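PDB 5ZI9: cytokinin riboside 5'-monophosphate phosphoribohydrolase from Streptomyces coelicolor, which is an enzyme of the SLOG clan, built round a parallel Rossmann-like beta sheet and found here as an assembly of six copies of the chain. Local coordinates for residues 199-204 and 244-249; 69-74 and 164-169. All coordinates share one frame; numbering follows the deposited sequence.

Contact 1: 199-204 and 244-249; sequences PIVLFG and ALVSKE
Pro-199 and Glu-249 lie alongside each other with their side chains pointing opposite ways, the proline ring set against the last turn of helix 239-249. The proline CB is 3.7 Å from Glu-249 CB, and its CG lies 3.8 Å from the backbone carbonyl oxygen Val-246 O, so the CB-CG-CD side of the ring rests on the base of the acidic side chain, with CG also near the helix backbone. The glutamate chain is extended beyond CG (chi2 152°) and touches the ring again at its far end, where OE1 comes to 3.8 Å from Pro-199 CB. That oxygen is hydrogen-bonded to His-234 NE2, so the polar tip is satisfied by a residue of the neighbouring strand.

Two residues along, Val-201 meets residues 244-249 through a single methyl. Its CG1 is anti to the backbone N (chi1 175°), while CG2 lies beside that N and in contact with the helix. CG2 lies 3.7 Å from Val-246 CG2 and 4.2 Å from Leu-245 CB, and the valine side chain is set obliquely to both partners. Val-246 CG2 also approaches Pro-199 CB at 4.2 Å, so this one methyl bridges Pro-199 and Val-201. No hydrogen bond joins the segments; apolar contact carries the interface.

Pro-199 and Val-201 occupy the side of the strand turned to helix 239-249, where Val-201 also reaches Ala-242 and Phe-203 touches Val-239. Ile-200 and Leu-202 pack on helix 177-191. Strand 200-203 is thus an inner strand sandwiched between helices, as in a Rossmann-like alpha/beta fold, with helix 239-249, which follows the edge strand 234-236, folded back over its neighbour.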
# COMPACT_ATOMS: atom_id res chain seq x y z
N PRO B 199 -21.93 -18.08 19.12
CA PRO B 199 -23.33 -18.38 19.25
C PRO B 199 -24.16 -17.68 18.23
O PRO B 199 -23.99 -16.46 18.01
CB PRO B 199 -23.68 -17.81 20.62
CG PRO B 199 -22.63 -16.82 20.94
CD PRO B 199 -21.41 -17.41 20.33
N ILE B 200 -25.08 -18.44 17.65
CA ILE B 200 -26.02 -17.93 16.67
C ILE B 200 -27.41 -18.25 17.20
O ILE B 200 -27.73 -19.40 17.38
CB ILE B 200 -25.81 -18.62 15.32
CG1 ILE B 200 -24.43 -18.30 14.78
CG2 ILE B 200 -26.82 -18.17 14.29
CD1 ILE B 200 -24.02 -19.25 13.67
N VAL B 201 -28.25 -17.24 17.40
CA VAL B 201 -29.57 -17.42 17.96
C VAL B 201 -30.62 -16.86 17.02
O VAL B 201 -30.57 -15.70 16.68
CB VAL B 201 -29.66 -16.64 19.32
CG1 VAL B 201 -31.08 -16.69 19.91
CG2 VAL B 201 -28.59 -17.12 20.32
N LEU B 202 -31.64 -17.63 16.67
CA LEU B 202 -32.76 -17.10 15.88
C LEU B 202 -33.93 -16.78 16.79
O LEU B 202 -34.25 -17.55 17.64
CB LEU B 202 -33.22 -18.09 14.81
CG LEU B 202 -32.24 -18.99 14.06
CD1 LEU B 202 -32.88 -19.48 12.78
CD2 LEU B 202 -30.93 -18.32 13.70
N PHE B 203 -34.60 -15.66 16.59
CA PHE B 203 -35.73 -15.30 17.39
C PHE B 203 -36.99 -15.47 16.57
O PHE B 203 -37.09 -14.88 15.50
CB PHE B 203 -35.60 -13.86 17.83
CG PHE B 203 -36.57 -13.50 18.91
CD1 PHE B 203 -37.88 -13.12 18.60
CD2 PHE B 203 -36.19 -13.60 20.24
CE1 PHE B 203 -38.79 -12.81 19.61
CE2 PHE B 203 -37.09 -13.29 21.25
CZ PHE B 203 -38.39 -12.89 20.93
N GLY B 204 -37.96 -16.25 17.06
CA GLY B 204 -39.27 -16.40 16.43
C GLY B 204 -39.49 -17.81 15.93
O GLY B 204 -39.25 -18.09 14.78
N ALA B 244 -29.15 -14.88 27.31
CA ALA B 244 -28.38 -15.77 28.18
C ALA B 244 -27.49 -16.71 27.37
O ALA B 244 -26.30 -16.94 27.71
CB ALA B 244 -29.34 -16.56 29.05
N LEU B 245 -28.09 -17.26 26.30
CA LEU B 245 -27.38 -18.15 25.38
C LEU B 245 -26.13 -17.51 24.83
O LEU B 245 -25.07 -18.15 24.83
CB LEU B 245 -28.26 -18.55 24.21
CG LEU B 245 -29.33 -19.60 24.57
CD1 LEU B 245 -30.48 -19.60 23.57
CD2 LEU B 245 -28.68 -20.97 24.67
N VAL B 246 -26.26 -16.26 24.40
CA VAL B 246 -25.16 -15.54 23.80
C VAL B 246 -24.06 -15.26 24.83
O VAL B 246 -22.89 -15.44 24.50
CB VAL B 246 -25.67 -14.28 23.08
CG1 VAL B 246 -24.60 -13.22 23.03
CG2 VAL B 246 -26.14 -14.64 21.68
N SER B 247 -24.42 -14.84 26.05
CA SER B 247 -23.40 -14.51 27.08
C SER B 247 -22.70 -15.76 27.59
O SER B 247 -21.50 -15.72 27.89
CB SER B 247 -23.99 -13.74 28.27
OG SER B 247 -25.22 -13.14 27.92
N LYS B 248 -23.45 -16.86 27.69
CA LYS B 248 -22.85 -18.15 28.03
C LYS B 248 -21.76 -18.53 26.99
O LYS B 248 -20.58 -18.60 27.33
CB LYS B 248 -23.93 -19.24 28.16
CG LYS B 248 -23.64 -20.32 29.20
CD LYS B 248 -23.53 -21.75 28.64
CE LYS B 248 -23.99 -22.77 29.71
NZ LYS B 248 -24.04 -24.19 29.26
N GLU B 249 -22.17 -18.68 25.73
CA GLU B 249 -21.28 -19.12 24.63
C GLU B 249 -20.19 -18.13 24.09
O GLU B 249 -19.13 -18.60 23.66
CB GLU B 249 -22.13 -19.65 23.45
CG GLU B 249 -22.49 -21.13 23.50
CD GLU B 249 -23.81 -21.46 22.78
OE1 GLU B 249 -23.83 -21.53 21.52
OE2 GLU B 249 -24.84 -21.68 23.46

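Contact 2: 69-74 and 164-169; sequences AELPPA and VKYAQG
Ala-74 and Gln-168 are joined by the one hydrogen bond between the segments. Gln-168 N donates to Ala-74 O over 2.9 Å with an N-H...O angle of 160°. A CA-H...O contact supplements it: Ala-167 CA lies 3.3 Å from the same oxygen, with an angle of 134° at the hydrogen, so Ala-74 O is approached by two neighbouring residues.

Polar atoms also meet carbon. Ala-74 CB sits 3.3 Å from the carbonyl oxygen Tyr-166 O, the alanine methyl resting against a backbone carbonyl. The side chain of Gln-168 bends at chi2 (101°), folding CD back toward segment 69-74. Its OE1 rests 3.5 Å from Pro-73 CB, while NE2 stays 3.8 Å from Ala-74 N; the amide therefore lies against the proline and alanine by van der Waals contact.

The apolar part is small. Leu-71 CD1 touches Tyr-166 CB at 3.9 Å, the two side chains crossing at about a right angle. The tyrosine ring has Lys-165 CG over one face, 4.0 Å above the plane and displaced toward the rim.

Leu-71, Ala-74 and Tyr-166 all pack on Ile-108 of strand 106-109. On the subunit border, Lys-165 forms a salt bridge with Asp-50 of a second subunit, against which Tyr-166 also packs. The contact thus brings the lead-in from helix 50-67 beside the chain leaving helix 156-165, at the entry to strands 74-78 and 167-172, neighbours in the parallel sheet.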
# COMPACT_ATOMS: atom_id res chain seq x y z
N ALA B 69 -11.96 0.96 16.26
CA ALA B 69 -10.76 0.53 16.97
C ALA B 69 -10.94 0.27 18.45
O ALA B 69 -10.24 -0.55 19.00
CB ALA B 69 -9.63 1.51 16.78
N GLU B 70 -11.86 0.99 19.09
CA GLU B 70 -12.04 0.89 20.53
C GLU B 70 -13.43 0.37 20.84
O GLU B 70 -13.99 0.65 21.89
CB GLU B 70 -11.73 2.26 21.19
CG GLU B 70 -10.40 2.29 21.97
CD GLU B 70 -9.48 3.43 21.59
OE1 GLU B 70 -10.00 4.54 21.34
OE2 GLU B 70 -8.23 3.21 21.52
N LEU B 71 -13.99 -0.41 19.94
CA LEU B 71 -15.26 -1.06 20.22
C LEU B 71 -15.04 -2.06 21.32
O LEU B 71 -14.05 -2.77 21.27
CB LEU B 71 -15.78 -1.85 19.02
CG LEU B 71 -16.94 -1.29 18.21
CD1 LEU B 71 -17.69 -2.45 17.58
CD2 LEU B 71 -17.89 -0.42 19.00
N PRO B 72 -15.95 -2.14 22.30
CA PRO B 72 -15.91 -3.25 23.26
C PRO B 72 -16.54 -4.50 22.65
O PRO B 72 -17.00 -4.44 21.53
CB PRO B 72 -16.76 -2.73 24.42
CG PRO B 72 -17.75 -1.86 23.76
CD PRO B 72 -16.99 -1.16 22.67
N PRO B 73 -16.56 -5.62 23.37
CA PRO B 73 -17.22 -6.84 22.95
C PRO B 73 -18.63 -6.59 22.44
O PRO B 73 -19.38 -5.87 23.11
CB PRO B 73 -17.28 -7.63 24.23
CG PRO B 73 -16.03 -7.27 24.93
CD PRO B 73 -15.63 -5.89 24.48
N ALA B 74 -18.99 -7.16 21.28
CA ALA B 74 -20.29 -6.86 20.68
C ALA B 74 -21.00 -8.07 20.18
O ALA B 74 -20.40 -9.12 20.04
CB ALA B 74 -20.13 -5.89 19.53
N VAL B 164 -18.54 -9.79 11.52
CA VAL B 164 -17.94 -10.95 12.24
C VAL B 164 -16.77 -10.59 13.12
O VAL B 164 -16.67 -11.05 14.24
CB VAL B 164 -17.51 -12.02 11.25
CG1 VAL B 164 -16.88 -13.20 11.97
CG2 VAL B 164 -18.76 -12.47 10.46
N LYS B 165 -15.88 -9.77 12.61
CA LYS B 165 -14.65 -9.39 13.28
C LYS B 165 -14.88 -8.72 14.62
O LYS B 165 -14.08 -8.90 15.54
CB LYS B 165 -13.84 -8.45 12.35
CG LYS B 165 -12.45 -8.05 12.88
CD LYS B 165 -11.72 -7.09 11.94
CE LYS B 165 -10.88 -6.07 12.69
NZ LYS B 165 -9.46 -6.47 12.72
N TYR B 166 -15.91 -7.88 14.71
CA TYR B 166 -16.14 -7.08 15.92
C TYR B 166 -17.20 -7.68 16.82
O TYR B 166 -17.51 -7.11 17.87
CB TYR B 166 -16.47 -5.61 15.58
CG TYR B 166 -15.30 -4.93 14.97
CD1 TYR B 166 -14.30 -4.40 15.76
CD2 TYR B 166 -15.14 -4.88 13.58
CE1 TYR B 166 -13.19 -3.81 15.20
CE2 TYR B 166 -14.00 -4.32 13.00
CZ TYR B 166 -13.05 -3.78 13.82
OH TYR B 166 -11.95 -3.24 13.27
N ALA B 167 -17.78 -8.81 16.41
CA ALA B 167 -18.81 -9.47 17.19
C ALA B 167 -18.33 -10.83 17.71
O ALA B 167 -17.35 -11.39 17.21
CB ALA B 167 -20.07 -9.62 16.38
N GLN B 168 -18.99 -11.31 18.76
CA GLN B 168 -18.83 -12.68 19.25
C GLN B 168 -20.05 -13.54 19.08
O GLN B 168 -20.04 -14.67 19.52
CB GLN B 168 -18.40 -12.72 20.71
CG GLN B 168 -16.95 -12.32 20.92
CD GLN B 168 -16.86 -10.91 21.41
OE1 GLN B 168 -17.18 -10.67 22.59
NE2 GLN B 168 -16.50 -9.95 20.51
N GLY B 169 -21.09 -13.04 18.41
CA GLY B 169 -22.22 -13.89 18.09
C GLY B 169 -23.25 -13.11 17.32
O GLY B 169 -23.18 -11.87 17.23

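Contact 1 and contact 2 serve the same parallel sheet through neighbouring strands, 200-203 and 167-172, with centres about 16 Å apart. They meet where Pro-199 CD lies 3.2 Å from Gln-168 O, a packing contact. Contact 1 is largely buried, joins a strand to a covering helix, and holds by valine methyls, a proline ring and the carbon part of a glutamate, with no hydrogen bond across it. Contact 2, nearer the centre of the chain but only partly buried, joins two segments leading into neighbouring strands, through one backbone hydrogen bond and a CA-H...O contact to the same oxygen. It also borders other subunits, whereas no other chain of the assembly touches contact 1.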